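Nitrogenase molybdenum-iron protein beta chain (Clostridium pasteurianum, PDB 4WES) forms, with the alpha chain, the molybdenum-iron component of nitrogenase, which reduces dinitrogen to ammonia, and shares an [8Fe-7S] cluster with that chain. Local coordinates at residues R53-R58 with F409-M414; I135-P140 with F150-Q155; G180-R185 with Y421-G426; S205-G210 with M218-G223. All blocks are in the same frame, centred on the assembly; numbering follows the deposited sequence. Where two conformers were deposited one is given.

Contact 1. Residues R53-R58 with F409-M414; sequences RTVLSR and FGFPIM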
# COMPACT_ATOMS: atom_id res chain seq x y z
N ARG B 53 8.34 -1.12 -27.31
CA ARG B 53 8.10 0.25 -26.85
C ARG B 53 6.90 0.32 -25.94
O ARG B 53 6.87 1.03 -24.94
CB ARG B 53 7.86 1.18 -28.06
CG ARG B 53 9.12 1.40 -28.92
CD ARG B 53 8.78 2.23 -30.14
NE ARG B 53 8.39 3.58 -29.71
CZ ARG B 53 7.58 4.39 -30.36
NH1 ARG B 53 7.11 4.09 -31.55
NH2 ARG B 53 7.25 5.55 -29.80
N THR B 54 5.84 -0.40 -26.32
CA THR B 54 4.58 -0.36 -25.59
C THR B 54 4.71 -0.84 -24.18
O THR B 54 4.16 -0.24 -23.24
CB THR B 54 3.49 -1.15 -26.37
OG1 THR B 54 3.19 -0.42 -27.57
CG2 THR B 54 2.23 -1.34 -25.58
N VAL B 55 5.40 -1.97 -23.97
CA VAL B 55 5.48 -2.51 -22.60
C VAL B 55 6.23 -1.52 -21.71
O VAL B 55 5.91 -1.35 -20.54
CB VAL B 55 6.04 -3.94 -22.56
CG1 VAL B 55 7.50 -3.98 -22.92
CG2 VAL B 55 5.81 -4.56 -21.19
N LEU B 56 7.28 -0.88 -22.24
CA LEU B 56 8.00 0.12 -21.46
C LEU B 56 7.09 1.29 -21.07
O LEU B 56 7.16 1.75 -19.92
CB LEU B 56 9.22 0.59 -22.23
CG LEU B 56 10.33 -0.47 -22.42
CD1 LEU B 56 11.41 0.05 -23.35
CD2 LEU B 56 10.95 -0.87 -21.08
N SER B 57 6.27 1.78 -22.00
CA SER B 57 5.35 2.86 -21.64
C SER B 57 4.29 2.40 -20.64
O SER B 57 3.91 3.19 -19.75
CB SER B 57 4.67 3.43 -22.87
OG SER B 57 5.58 4.16 -23.67
N ARG B 58 3.81 1.16 -20.76
CA ARG B 58 2.82 0.67 -19.80
C ARG B 58 3.38 0.53 -18.38
O ARG B 58 2.65 0.70 -17.40
CB ARG B 58 2.25 -0.68 -20.28
CG ARG B 58 1.36 -0.55 -21.47
CD ARG B 58 0.97 -1.93 -22.05
NE ARG B 58 -0.07 -1.80 -23.07
CZ ARG B 58 -0.34 -2.72 -23.99
NH1 ARG B 58 0.27 -3.91 -23.95
NH2 ARG B 58 -1.22 -2.45 -24.93
N PHE B 409 6.37 -6.50 -8.03
CA PHE B 409 7.84 -6.46 -8.02
C PHE B 409 8.34 -6.86 -9.39
O PHE B 409 7.74 -7.72 -10.04
CB PHE B 409 8.30 -7.47 -6.96
CG PHE B 409 9.79 -7.61 -6.79
CD1 PHE B 409 10.44 -6.87 -5.85
CD2 PHE B 409 10.49 -8.51 -7.54
CE1 PHE B 409 11.82 -7.01 -5.67
CE2 PHE B 409 11.85 -8.66 -7.37
CZ PHE B 409 12.52 -7.92 -6.44
N GLY B 410 9.41 -6.24 -9.86
CA GLY B 410 10.02 -6.64 -11.11
C GLY B 410 9.37 -6.00 -12.31
O GLY B 410 9.10 -4.81 -12.33
N PHE B 411 9.16 -6.80 -13.37
CA PHE B 411 8.85 -6.26 -14.69
C PHE B 411 7.97 -7.22 -15.47
O PHE B 411 8.29 -8.41 -15.51
CB PHE B 411 10.17 -6.05 -15.47
CG PHE B 411 9.97 -5.61 -16.90
CD1 PHE B 411 9.72 -4.31 -17.20
CD2 PHE B 411 10.10 -6.50 -17.93
CE1 PHE B 411 9.53 -3.91 -18.53
CE2 PHE B 411 9.94 -6.14 -19.23
CZ PHE B 411 9.62 -4.85 -19.53
N PRO B 412 6.94 -6.72 -16.15
CA PRO B 412 6.42 -5.35 -16.08
C PRO B 412 5.36 -5.18 -14.99
O PRO B 412 4.57 -6.09 -14.74
CB PRO B 412 5.80 -5.16 -17.47
CG PRO B 412 5.34 -6.49 -17.85
CD PRO B 412 6.26 -7.50 -17.20
N ILE B 413 5.37 -3.99 -14.38
CA ILE B 413 4.33 -3.56 -13.45
C ILE B 413 3.59 -2.46 -14.19
O ILE B 413 4.14 -1.37 -14.39
CB ILE B 413 4.90 -3.05 -12.12
CG1 ILE B 413 5.74 -4.14 -11.41
CG2 ILE B 413 3.78 -2.57 -11.25
CD1 ILE B 413 6.53 -3.58 -10.25
N MET B 414 2.36 -2.76 -14.62
CA MET B 414 1.66 -1.93 -15.61
C MET B 414 0.35 -1.37 -15.05
O MET B 414 -0.40 -0.78 -15.83
CB MET B 414 1.35 -2.73 -16.87
CG MET B 414 2.62 -3.25 -17.52
SD MET B 414 2.37 -4.15 -19.05
CE MET B 414 1.58 -5.65 -18.47
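The helical turn 53-58 meets the irregular loop 409-414 most closely where R58 CA lies 5.1 Å from M414 CA. At V55 and P412 the two backbones are further apart, and side chains fill the interval. The loop turns through a cis peptide between F411 and P412. The closest backbone approach is a CA-H...O contact, M414 CA to R58 O, 3.3 Å.

V55 supplies two methyls to the contact. Its CG2 is anti to the backbone N and rests on the proline ring, 3.8 Å from P412 CB. V55 CG1 approaches the phenyl ring obliquely, 4.1 Å from F411 CZ. L56 starts away from the loop, but its CD2 returns to within 4.2 Å of F411 CE1. Helix 46-60 carries the cluster ligand C48 at its start, and the loop follows strand 406-408 of the five-stranded parallel sheet. The contact therefore packs the cluster-binding helix against the loop beyond the last strand of that sheet. The side chain of V55 is about 10 Å from the [8Fe-7S] cluster.

M414 and R58 cross at a slant. The methionine sulfur sits beside the root of the arginine, with M414 SD 3.7 Å from R58 CB. The arginine chain is extended from CG to NE, and its guanidinium lies with one face over T54 CG2. The R58 side chain is about 5 Å from bound homocitrate. The carbonyl oxygens of R58 and M414 both accept from K61 NZ. M414 packs on V456 of the second beta subunit, and R58 packs on G86 of the alpha chain.

Contact 2. Residues I135-P140 with F150-Q155; sequences IHTNTP and FANMVQ
T137 and M153 bring the end of strand 133-136 against helix 146-161, with their CA atoms 5.5 Å apart. This is the return of a beta-alpha unit. The strand is an outermost one of a four-stranded parallel sheet, and the chain leaves it through a loop and folds back as the helix. The loop between them carries S141, a ligand of the [8Fe-7S] cluster.

The apolar contacts centre on M153. Its CG is anti to the backbone N (chi1 -171°), and bends at chi2 and chi3 turn the sulfur and methyl back toward the strand. The methyl of T137 packs 3.8 Å from the sulfur, between T137 CG2 and M153 SD. M153 CE lies 4.1 Å from I135 CD1, the two side chains crossing at about a right angle. A28 and A31 of helix 24-33 also touch M153.

The polar contacts centre on the T137 hydroxyl. T137 OG1 lies 3.0 Å from N152 O, a weak hydrogen bond, and not a settled one, since the same proton could go to a water instead. That water is 2.7 Å from T137 OG1 and donates to Q155 OE1, so it links T137, just past the strand, to the helix. N152 ND2 bonds to Q24 OE1, while T139 OG1 bonds to T104 O.

T139 and N152 pass one another antiparallel, with T139 CG2 4.1 Å from N152 CB.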
# COMPACT_ATOMS: atom_id res chain seq x y z
N ILE B 135 26.00 1.50 -33.23
CA ILE B 135 26.47 0.30 -32.59
C ILE B 135 25.40 -0.79 -32.68
O ILE B 135 24.25 -0.50 -33.03
CB ILE B 135 26.86 0.55 -31.11
CG1 ILE B 135 25.68 0.80 -30.19
CG2 ILE B 135 27.86 1.71 -31.03
CD1 ILE B 135 26.04 0.73 -28.74
N HIS B 136 25.76 -2.02 -32.38
CA HIS B 136 24.76 -3.10 -32.43
C HIS B 136 25.06 -4.20 -31.44
O HIS B 136 26.20 -4.37 -30.98
CB HIS B 136 24.64 -3.73 -33.83
CG HIS B 136 25.56 -4.89 -34.06
ND1 HIS B 136 26.91 -4.76 -34.34
CD2 HIS B 136 25.30 -6.21 -34.04
CE1 HIS B 136 27.44 -5.96 -34.48
NE2 HIS B 136 26.48 -6.86 -34.30
N THR B 137 24.01 -4.97 -31.14
CA THR B 137 24.12 -6.29 -30.57
C THR B 137 23.19 -7.23 -31.33
O THR B 137 22.43 -6.79 -32.18
CB THR B 137 23.85 -6.33 -29.06
OG1 THR B 137 24.15 -7.62 -28.55
CG2 THR B 137 22.44 -5.97 -28.75
N ASN B 138 23.31 -8.53 -31.05
CA ASN B 138 22.44 -9.56 -31.62
C ASN B 138 21.60 -10.16 -30.52
O ASN B 138 22.14 -10.62 -29.49
CB ASN B 138 23.28 -10.66 -32.30
CG ASN B 138 24.07 -10.13 -33.47
OD1 ASN B 138 25.22 -9.66 -33.32
ND2 ASN B 138 23.46 -10.16 -34.65
N THR B 139 20.29 -10.13 -30.70
CA THR B 139 19.32 -10.48 -29.66
C THR B 139 18.24 -11.44 -30.17
O THR B 139 17.07 -11.10 -30.24
CB THR B 139 18.70 -9.19 -29.09
OG1 THR B 139 18.26 -8.33 -30.14
CG2 THR B 139 19.71 -8.44 -28.25
N PRO B 140 18.65 -12.67 -30.50
CA PRO B 140 17.66 -13.68 -30.91
C PRO B 140 16.68 -14.01 -29.82
O PRO B 140 17.04 -14.43 -28.74
CB PRO B 140 18.52 -14.89 -31.24
CG PRO B 140 19.75 -14.74 -30.40
CD PRO B 140 20.00 -13.24 -30.38
N PHE B 150 19.18 -7.51 -22.44
CA PHE B 150 19.88 -6.47 -21.70
C PHE B 150 21.38 -6.79 -21.67
O PHE B 150 22.23 -5.94 -21.96
CB PHE B 150 19.28 -6.35 -20.31
CG PHE B 150 19.94 -5.29 -19.46
CD1 PHE B 150 19.39 -4.03 -19.34
CD2 PHE B 150 21.07 -5.58 -18.74
CE1 PHE B 150 19.97 -3.07 -18.56
CE2 PHE B 150 21.68 -4.61 -17.95
CZ PHE B 150 21.10 -3.36 -17.83
N ALA B 151 21.71 -8.02 -21.28
CA ALA B 151 23.12 -8.40 -21.15
C ALA B 151 23.86 -8.22 -22.45
O ALA B 151 25.03 -7.77 -22.47
CB ALA B 151 23.25 -9.82 -20.68
N ASN B 152 23.22 -8.62 -23.55
CA ASN B 152 23.81 -8.52 -24.87
C ASN B 152 24.02 -7.06 -25.31
O ASN B 152 25.08 -6.70 -25.84
CB ASN B 152 22.96 -9.28 -25.90
CG ASN B 152 23.16 -10.76 -25.82
OD1 ASN B 152 24.22 -11.23 -25.39
ND2 ASN B 152 22.17 -11.52 -26.20
N MET B 153 23.08 -6.18 -25.01
CA MET B 153 23.24 -4.78 -25.37
C MET B 153 24.42 -4.20 -24.59
O MET B 153 25.18 -3.38 -25.13
CB MET B 153 21.96 -3.99 -25.10
CG MET B 153 21.99 -2.56 -25.66
SD MET B 153 21.77 -2.44 -27.45
CE MET B 153 23.42 -2.27 -28.00
N VAL B 154 24.56 -4.56 -23.32
CA VAL B 154 25.72 -4.06 -22.55
C VAL B 154 27.01 -4.53 -23.19
O VAL B 154 27.99 -3.76 -23.31
CB VAL B 154 25.61 -4.47 -21.06
CG1 VAL B 154 26.81 -4.01 -20.29
CG2 VAL B 154 24.34 -3.91 -20.43
N GLN B 155 27.07 -5.80 -23.59
CA GLN B 155 28.20 -6.27 -24.35
C GLN B 155 28.45 -5.45 -25.61
O GLN B 155 29.62 -5.11 -25.93
CB GLN B 155 28.03 -7.75 -24.71
CG GLN B 155 29.27 -8.26 -25.44
CD GLN B 155 29.07 -9.59 -26.05
OE1 GLN B 155 28.10 -9.81 -26.78
NE2 GLN B 155 29.97 -10.52 -25.74
O HOH W 1 26.87 -7.98 -28.47

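Contact 3. Residues G180-R185 with Y421-G426; sequences GPADMR and YNPKVG
D183 grips the backbone of K424 and V425, in a contact between the first turn of helix 181-193 and the loop leading into helix 426-448. One carboxylate oxygen accepts from two successive backbone N-H groups. The contact ties the helix that follows strand 172-175 of one parallel sheet to the loop that follows strand 406-408 of another.

D183 OD2 takes both bonds. K424 N comes in at 2.7 Å on the syn side, toward the other carboxylate oxygen. V425 N lies 3.2 Å from D183 OD2 and approaches from above the carboxylate plane, 44° out of it. D183 CG is anti to its own carbonyl carbon (chi1 -65°), which leaves it beside the backbone N at the helix start. D183 OD1 receives a bond from a water that also donates to N422 O. It also takes a weak one from G180 N, so this N3 side chain meets the N-H of the N-cap residue.

The lysine chain passes the carboxylate at a slant, K424 CE 3.3 Å from D183 OD1. K424 NZ is 4.5 Å from D183 OD1, beyond a salt bridge. The ammonium makes its salt bridge to E323 instead, and the lysine makes a cation-pi contact with F409.

V425 packs against the aspartate, with V425 CG2 3.8 Å from D183 CB, and also touches I187. Y421 packs on I431 of the second beta subunit. The methyl of A182 presses on the peptide ahead of P423, with A182 CB 3.5 Å from N422 C.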
# COMPACT_ATOMS: atom_id res chain seq x y z
N GLY B 180 15.35 -1.10 -12.21
CA GLY B 180 14.68 0.12 -12.61
C GLY B 180 15.49 1.37 -12.36
O GLY B 180 16.48 1.36 -11.62
N PRO B 181 15.06 2.49 -12.93
CA PRO B 181 15.75 3.77 -12.72
C PRO B 181 15.85 4.15 -11.25
O PRO B 181 16.84 4.77 -10.86
CB PRO B 181 14.95 4.75 -13.57
CG PRO B 181 13.61 4.10 -13.77
CD PRO B 181 13.88 2.63 -13.81
N ALA B 182 14.85 3.82 -10.42
CA ALA B 182 14.97 4.13 -9.02
C ALA B 182 16.12 3.38 -8.37
O ALA B 182 16.77 3.88 -7.44
CB ALA B 182 13.69 3.87 -8.30
N ASP B 183 16.31 2.13 -8.79
CA ASP B 183 17.42 1.33 -8.27
C ASP B 183 18.76 1.87 -8.73
O ASP B 183 19.71 1.94 -7.96
CB ASP B 183 17.23 -0.13 -8.72
CG ASP B 183 16.00 -0.76 -8.13
OD1 ASP B 183 15.32 -1.49 -8.88
OD2 ASP B 183 15.73 -0.51 -6.94
N MET B 184 18.82 2.31 -10.00
CA MET B 184 20.03 2.99 -10.47
C MET B 184 20.32 4.24 -9.65
O MET B 184 21.48 4.47 -9.27
CB MET B 184 19.92 3.27 -11.97
CG MET B 184 19.97 2.00 -12.81
SD MET B 184 18.97 2.14 -14.27
CE MET B 184 19.45 0.64 -15.17
N ARG B 185 19.28 5.04 -9.35
CA ARG B 185 19.50 6.23 -8.54
C ARG B 185 20.01 5.89 -7.16
O ARG B 185 20.90 6.55 -6.63
CB ARG B 185 18.22 7.05 -8.40
CG ARG B 185 17.78 7.71 -9.70
CD ARG B 185 16.50 8.48 -9.51
NE ARG B 185 15.96 9.06 -10.72
CZ ARG B 185 15.99 10.34 -11.07
NH1 ARG B 185 16.69 11.20 -10.36
NH2 ARG B 185 15.33 10.75 -12.12
N TYR B 421 9.29 5.24 -8.88
CA TYR B 421 10.05 6.17 -8.08
C TYR B 421 10.63 5.51 -6.81
O TYR B 421 11.35 6.17 -6.09
CB TYR B 421 9.19 7.39 -7.72
CG TYR B 421 8.68 8.19 -8.93
CD1 TYR B 421 9.51 8.63 -9.97
CD2 TYR B 421 7.37 8.49 -9.02
CE1 TYR B 421 8.99 9.32 -11.06
CE2 TYR B 421 6.86 9.21 -10.07
CZ TYR B 421 7.65 9.59 -11.11
OH TYR B 421 7.05 10.28 -12.22
N ASN B 422 10.29 4.23 -6.55
CA ASN B 422 10.78 3.60 -5.33
C ASN B 422 11.80 2.52 -5.62
O ASN B 422 11.58 1.59 -6.40
CB ASN B 422 9.69 3.06 -4.38
CG ASN B 422 8.28 3.23 -4.91
OD1 ASN B 422 7.53 2.25 -4.99
ND2 ASN B 422 7.90 4.46 -5.24
N PRO B 423 12.96 2.62 -4.95
CA PRO B 423 13.94 1.58 -5.13
C PRO B 423 13.55 0.32 -4.37
O PRO B 423 12.85 0.42 -3.35
CB PRO B 423 15.21 2.18 -4.50
CG PRO B 423 14.69 3.07 -3.41
CD PRO B 423 13.41 3.65 -4.00
N LYS B 424 14.01 -0.83 -4.87
CA LYS B 424 14.01 -2.07 -4.13
C LYS B 424 15.37 -2.45 -3.59
O LYS B 424 15.45 -3.36 -2.77
CB LYS B 424 13.44 -3.24 -4.98
CG LYS B 424 14.34 -3.62 -6.19
CD LYS B 424 13.87 -4.76 -7.09
CE LYS B 424 13.92 -4.42 -8.59
NZ LYS B 424 13.08 -5.36 -9.39
N VAL B 425 16.42 -1.81 -4.09
CA VAL B 425 17.78 -2.11 -3.69
C VAL B 425 18.24 -1.26 -2.51
O VAL B 425 17.66 -0.22 -2.18
CB VAL B 425 18.76 -1.93 -4.87
CG1 VAL B 425 18.42 -2.87 -6.00
CG2 VAL B 425 18.85 -0.47 -5.34
N GLY B 426 19.34 -1.69 -1.91
CA GLY B 426 19.92 -0.98 -0.80
C GLY B 426 19.16 -1.15 0.50
O GLY B 426 18.13 -1.83 0.57
O HOH W 2 12.65 -0.24 -8.42

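Contact 4. Residues S205-G210 with M218-G223; sequences SGVLDG and MYPEGG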
# COMPACT_ATOMS: atom_id res chain seq x y z
N SER B 205 18.02 6.28 -15.27
CA SER B 205 17.52 7.35 -14.42
C SER B 205 17.53 8.66 -15.20
O SER B 205 18.46 8.96 -15.95
CB SER B 205 18.29 7.45 -13.11
OG SER B 205 19.62 7.83 -13.28
N GLY B 206 16.48 9.44 -15.04
CA GLY B 206 16.30 10.62 -15.84
C GLY B 206 15.93 10.34 -17.28
O GLY B 206 15.98 11.26 -18.11
N VAL B 207 15.58 9.08 -17.60
CA VAL B 207 15.14 8.74 -18.94
C VAL B 207 13.73 8.09 -18.89
O VAL B 207 12.86 8.48 -19.66
CB VAL B 207 16.13 7.79 -19.66
CG1 VAL B 207 15.66 7.53 -21.10
CG2 VAL B 207 17.53 8.37 -19.66
N LEU B 208 13.57 7.10 -18.02
CA LEU B 208 12.28 6.40 -17.89
C LEU B 208 11.56 6.72 -16.58
O LEU B 208 10.58 6.07 -16.25
CB LEU B 208 12.49 4.91 -18.09
CG LEU B 208 12.65 4.52 -19.55
CD1 LEU B 208 13.28 3.17 -19.73
CD2 LEU B 208 11.32 4.58 -20.29
N ASP B 209 11.96 7.80 -15.91
CA ASP B 209 11.32 8.27 -14.69
C ASP B 209 11.36 9.80 -14.65
O ASP B 209 11.46 10.41 -13.58
CB ASP B 209 12.01 7.67 -13.44
CG ASP B 209 13.45 8.09 -13.29
OD1 ASP B 209 13.98 8.78 -14.19
OD2 ASP B 209 14.03 7.73 -12.26
N GLY B 210 11.26 10.43 -15.81
CA GLY B 210 11.50 11.85 -15.88
C GLY B 210 10.32 12.75 -15.59
O GLY B 210 9.16 12.33 -15.49
N MET B 218 12.88 14.56 -26.76
CA MET B 218 13.07 13.20 -27.27
C MET B 218 14.12 12.40 -26.56
O MET B 218 13.92 11.24 -26.24
CB MET B 218 13.32 13.23 -28.76
CG MET B 218 13.39 11.88 -29.38
SD MET B 218 13.17 12.03 -31.19
CE MET B 218 13.47 10.41 -31.54
N TYR B 219 15.28 13.04 -26.36
CA TYR B 219 16.39 12.47 -25.61
C TYR B 219 16.40 13.11 -24.25
O TYR B 219 16.82 14.26 -24.09
CB TYR B 219 17.73 12.65 -26.37
CG TYR B 219 17.62 12.17 -27.80
CD1 TYR B 219 17.40 10.82 -28.07
CD2 TYR B 219 17.64 13.04 -28.85
CE1 TYR B 219 17.21 10.37 -29.36
CE2 TYR B 219 17.47 12.61 -30.14
CZ TYR B 219 17.23 11.26 -30.40
OH TYR B 219 17.03 10.81 -31.67
N PRO B 220 15.93 12.38 -23.23
CA PRO B 220 15.85 12.99 -21.93
C PRO B 220 17.23 13.34 -21.36
O PRO B 220 18.28 12.88 -21.84
CB PRO B 220 15.13 11.91 -21.09
CG PRO B 220 14.34 11.12 -22.09
CD PRO B 220 15.26 11.07 -23.26
N GLU B 221 17.21 14.05 -20.24
CA GLU B 221 18.43 14.50 -19.63
C GLU B 221 19.37 13.35 -19.19
O GLU B 221 20.61 13.55 -19.23
CB GLU B 221 18.08 15.37 -18.40
CG GLU B 221 17.26 16.61 -18.70
CD GLU B 221 18.09 17.83 -19.05
OE1 GLU B 221 17.56 18.95 -18.87
OE2 GLU B 221 19.24 17.66 -19.50
N GLY B 222 18.82 12.22 -18.79
CA GLY B 222 19.60 11.15 -18.23
C GLY B 222 20.28 10.29 -19.27
O GLY B 222 20.29 10.59 -20.47
N GLY B 223 20.83 9.17 -18.79
CA GLY B 223 21.56 8.23 -19.64
C GLY B 223 23.06 8.48 -19.49
O GLY B 223 23.51 9.62 -19.31
O HOH W 3 21.19 9.19 -15.87
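V207 holds CG1 anti to its backbone N (chi1 -176°) and CG2 anti to its carbonyl carbon, and this sends the two methyls to different partners. V207 CG1 meets the proline ring, 4.0 Å from P220 CG, with the two side chains crossing at about a right angle. V207 CG2 lies on the glycine backbone, 3.4 Å from G222 C.

G206 has a positive phi (72°), and its carbonyl O meets 218-223. G222 N donates to G206 O at 3.1 Å, from above the carbonyl plane. P220 CB packs on the same oxygen. The two glycine CA atoms, G206 and G222, are 4.1 Å apart, close because neither carries a side chain. G222 CA sends a hydrogen toward S205 O over 3.4 Å. A water donates to S205 O and accepts from G223 N, adding a bridge.

Within 205-210, D209 OD1 accepts from G206 N at 2.7 Å through its syn lone pair. This bond closes a turn between G206 and D209.

Both segments belong to one long irregular excursion between strand 198-200 and helix 226-231. D209 makes a salt bridge to R185 of helix 181-193. L208 packs on Y30 and L33 of helix 24-33, and Y219 packs on L39 of strand 38-43.

Overall arrangement
From the N terminus, helix 46-60 opens contact 1, which closes only at the loop after strand 406-408. Contact 2 closes a short loop within that span, joining strand 133-136 to the helix after it. Contact 3 starts at helix 181-193 and ends at 421-426, so it crosses contact 1. Contact 4 is local and falls within the spans of both contacts 1 and 3. Contacts 1 and 3 touch where F409 meets K424. Contacts 3 and 4 touch through the R185-D209 salt bridge. Together contacts 1 and 3 tie helices that follow strands of the two four-stranded sheets to the loop beyond the five-stranded sheet. Contacts 1, 3 and 4 also reach the second beta subunit.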